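Local atomic coordinates of type III restriction-modification enzyme EcoP15I Mod subunit (Escherichia coli, PDB entry 4ZCF), a protein that methylates one adenine in the DNA site 5'-CAGCAG-3' using S-adenosyl-L-methionine and joins the Res subunit for restriction. Residues W549-D553 with K607-Y611. Sequence-based numbering, arbitrary orientation.
Sequences WCLYD and KVVFY
With CG anti to the backbone N (chi1 -162°) and its chain bent at chi3, Lys607 approaches Asp553, which turns CG anti to its own carbonyl carbon (chi1 -79°), and the two charged ends meet in a salt bridge. The pair illustrates helix-on-sheet packing in an alpha/beta domain: the C-terminal part of helix 539-552 and the loop residue Asp553 lie against strand 607-611, an inner strand of a mixed five-stranded sheet in the C-terminal domain. Alternate residues of the strand, Lys607 and Val609, point toward segment 549-553, whereas Phe610 starts out away from it and packs on Leu640 and Val642 of strand 639-643. Lys607 NZ reaches Asp553 OD1 at 2.7 Å, arriving from above the carboxylate plane. The other oxygen, OD2, takes a hydrogen bond from Tyr579 OH and a salt bridge from Arg643, so three groups fix this buried carboxylate. Replacing Asp553 by an alanine is likely to leave Lys607 with little more than its weak, long pairing to Asp138 of the neighbouring Res subunit, and to deprive Arg643 of this salt bridge and the Tyr579 hydroxyl of this partner. Further along the strand the contact becomes apolar. Trp549 CE3 lies 4.2 Å from Val609 CG1, and Arg643 adds a cation-pi contact to the indole. Trp549 and Tyr611 side chains cross at about a right angle; Tyr611 CA sits at the indole edge, in its plane, and Trp549 CH2 comes within 3.7 Å of Tyr611 CB.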
ATOM      1  N   TRP A 549      28.668 -12.906   7.358  1.00 42.37           N
ATOM      2  CA  TRP A 549      28.118 -14.236   7.565  1.00 42.73           C
ATOM      3  C   TRP A 549      27.003 -14.240   8.576  1.00 47.36           C
ATOM      4  O   TRP A 549      26.003 -14.888   8.331  1.00 47.35           O
ATOM      5  CB  TRP A 549      29.211 -15.235   7.978  1.00 41.98           C
ATOM      6  CG  TRP A 549      30.132 -15.673   6.875  1.00 43.20           C
ATOM      7  CD1 TRP A 549      30.277 -15.113   5.637  1.00 46.00           C
ATOM      8  CD2 TRP A 549      31.081 -16.739   6.948  1.00 43.59           C
ATOM      9  NE1 TRP A 549      31.255 -15.772   4.931  1.00 45.87           N
ATOM     10  CE2 TRP A 549      31.791 -16.754   5.725  1.00 48.24           C
ATOM     11  CE3 TRP A 549      31.394 -17.703   7.928  1.00 45.28           C
ATOM     12  CZ2 TRP A 549      32.789 -17.706   5.452  1.00 48.25           C
ATOM     13  CZ3 TRP A 549      32.392 -18.629   7.665  1.00 46.89           C
ATOM     14  CH2 TRP A 549      33.063 -18.639   6.435  1.00 47.74           C
ATOM     15  N   CYS A 550      27.158 -13.523   9.708  1.00 44.82           N
ATOM     16  CA  CYS A 550      26.123 -13.438  10.746  1.00 43.98           C
ATOM     17  C   CYS A 550      24.827 -12.784  10.217  1.00 44.39           C
ATOM     18  O   CYS A 550      23.743 -13.192  10.615  1.00 44.59           O
ATOM     19  CB  CYS A 550      26.654 -12.705  11.974  1.00 44.49           C
ATOM     20  SG  CYS A 550      27.666 -13.725  13.079  1.00 48.41           S
ATOM     21  N   LEU A 551      24.949 -11.773   9.335  1.00 38.27           N
ATOM     22  CA  LEU A 551      23.826 -11.027   8.753  1.00 37.93           C
ATOM     23  C   LEU A 551      23.140 -11.888   7.701  1.00 43.21           C
ATOM     24  O   LEU A 551      21.929 -12.132   7.798  1.00 41.85           O
ATOM     25  CB  LEU A 551      24.310  -9.674   8.158  1.00 37.20           C
ATOM     26  CG  LEU A 551      23.243  -8.676   7.629  1.00 39.38           C
ATOM     27  CD1 LEU A 551      22.210  -8.308   8.682  1.00 37.82           C
ATOM     28  CD2 LEU A 551      23.896  -7.469   6.966  1.00 37.23           C
ATOM     29  N   TYR A 552      23.945 -12.414   6.752  1.00 40.79           N
ATOM     30  CA  TYR A 552      23.518 -13.337   5.704  1.00 41.12           C
ATOM     31  C   TYR A 552      22.741 -14.516   6.313  1.00 44.11           C
ATOM     32  O   TYR A 552      21.719 -14.910   5.770  1.00 44.13           O
ATOM     33  CB  TYR A 552      24.739 -13.834   4.888  1.00 43.12           C
ATOM     34  CG  TYR A 552      24.370 -14.892   3.868  1.00 46.64           C
ATOM     35  CD1 TYR A 552      23.882 -14.537   2.613  1.00 49.10           C
ATOM     36  CD2 TYR A 552      24.417 -16.247   4.192  1.00 47.11           C
ATOM     37  CE1 TYR A 552      23.465 -15.504   1.700  1.00 49.81           C
ATOM     38  CE2 TYR A 552      23.986 -17.218   3.295  1.00 47.73           C
ATOM     39  CZ  TYR A 552      23.539 -16.844   2.038  1.00 55.44           C
ATOM     40  OH  TYR A 552      23.152 -17.794   1.125  1.00 60.19           O
ATOM     41  N   ASP A 553      23.215 -15.048   7.453  1.00 40.13           N
ATOM     42  CA  ASP A 553      22.614 -16.162   8.185  1.00 39.30           C
ATOM     43  C   ASP A 553      21.298 -15.820   8.877  1.00 41.18           C
ATOM     44  O   ASP A 553      20.678 -16.712   9.449  1.00 39.15           O
ATOM     45  CB  ASP A 553      23.629 -16.823   9.157  1.00 41.30           C
ATOM     46  CG  ASP A 553      24.624 -17.774   8.492  1.00 52.49           C
ATOM     47  OD1 ASP A 553      24.192 -18.600   7.660  1.00 55.39           O
ATOM     48  OD2 ASP A 553      25.812 -17.742   8.858  1.00 53.43           O
ATOM     49  N   LYS A 607      23.596 -25.177  14.865  1.00 54.52           N
ATOM     50  CA  LYS A 607      24.182 -25.021  13.541  1.00 53.55           C
ATOM     51  C   LYS A 607      25.666 -24.666  13.731  1.00 56.33           C
ATOM     52  O   LYS A 607      25.995 -23.852  14.605  1.00 55.92           O
ATOM     53  CB  LYS A 607      23.424 -23.893  12.799  1.00 54.85           C
ATOM     54  CG  LYS A 607      23.587 -23.867  11.290  1.00 60.14           C
ATOM     55  CD  LYS A 607      22.944 -22.595  10.733  1.00 68.85           C
ATOM     56  CE  LYS A 607      23.723 -21.994   9.588  1.00 68.86           C
ATOM     57  NZ  LYS A 607      23.415 -20.561   9.394  1.00 62.85           N
ATOM     58  N   VAL A 608      26.560 -25.324  12.960  1.00 51.23           N
ATOM     59  CA  VAL A 608      28.018 -25.083  12.996  1.00 49.51           C
ATOM     60  C   VAL A 608      28.466 -24.685  11.587  1.00 49.86           C
ATOM     61  O   VAL A 608      28.261 -25.446  10.639  1.00 49.83           O
ATOM     62  CB  VAL A 608      28.860 -26.257  13.592  1.00 52.44           C
ATOM     63  CG1 VAL A 608      30.331 -25.868  13.741  1.00 51.81           C
ATOM     64  CG2 VAL A 608      28.305 -26.723  14.931  1.00 52.10           C
ATOM     65  N   VAL A 609      28.996 -23.463  11.447  1.00 44.36           N
ATOM     66  CA  VAL A 609      29.471 -22.889  10.174  1.00 43.75           C
ATOM     67  C   VAL A 609      31.008 -22.730  10.224  1.00 44.93           C
ATOM     68  O   VAL A 609      31.523 -22.090  11.126  1.00 43.11           O
ATOM     69  CB  VAL A 609      28.758 -21.543   9.815  1.00 47.28           C
ATOM     70  CG1 VAL A 609      29.007 -21.135   8.364  1.00 46.60           C
ATOM     71  CG2 VAL A 609      27.268 -21.597  10.113  1.00 47.06           C
ATOM     72  N   PHE A 610      31.725 -23.315   9.270  1.00 42.36           N
ATOM     73  CA  PHE A 610      33.187 -23.206   9.250  1.00 42.69           C
ATOM     74  C   PHE A 610      33.717 -22.735   7.894  1.00 45.57           C
ATOM     75  O   PHE A 610      33.118 -23.017   6.858  1.00 45.39           O
ATOM     76  CB  PHE A 610      33.861 -24.525   9.709  1.00 44.71           C
ATOM     77  CG  PHE A 610      33.691 -25.680   8.748  1.00 45.93           C
ATOM     78  CD1 PHE A 610      32.577 -26.510   8.820  1.00 48.69           C
ATOM     79  CD2 PHE A 610      34.620 -25.909   7.739  1.00 47.19           C
ATOM     80  CE1 PHE A 610      32.387 -27.534   7.889  1.00 48.50           C
ATOM     81  CE2 PHE A 610      34.436 -26.948   6.823  1.00 49.33           C
ATOM     82  CZ  PHE A 610      33.318 -27.748   6.905  1.00 47.01           C
ATOM     83  N   TYR A 611      34.838 -22.015   7.908  1.00 41.88           N
ATOM     84  CA  TYR A 611      35.480 -21.514   6.694  1.00 41.90           C
ATOM     85  C   TYR A 611      36.319 -22.624   5.997  1.00 50.50           C
ATOM     86  O   TYR A 611      37.394 -22.987   6.481  1.00 50.98           O
ATOM     87  CB  TYR A 611      36.326 -20.284   7.059  1.00 41.60           C
ATOM     88  CG  TYR A 611      37.034 -19.606   5.916  1.00 40.32           C
ATOM     89  CD1 TYR A 611      36.410 -19.433   4.687  1.00 42.74           C
ATOM     90  CD2 TYR A 611      38.290 -19.044   6.088  1.00 40.42           C
ATOM     91  CE1 TYR A 611      37.055 -18.789   3.629  1.00 44.43           C
ATOM     92  CE2 TYR A 611      38.956 -18.419   5.034  1.00 41.47           C
ATOM     93  CZ  TYR A 611      38.329 -18.283   3.807  1.00 49.47           C
ATOM     94  OH  TYR A 611      38.958 -17.619   2.780  1.00 52.41           O
TER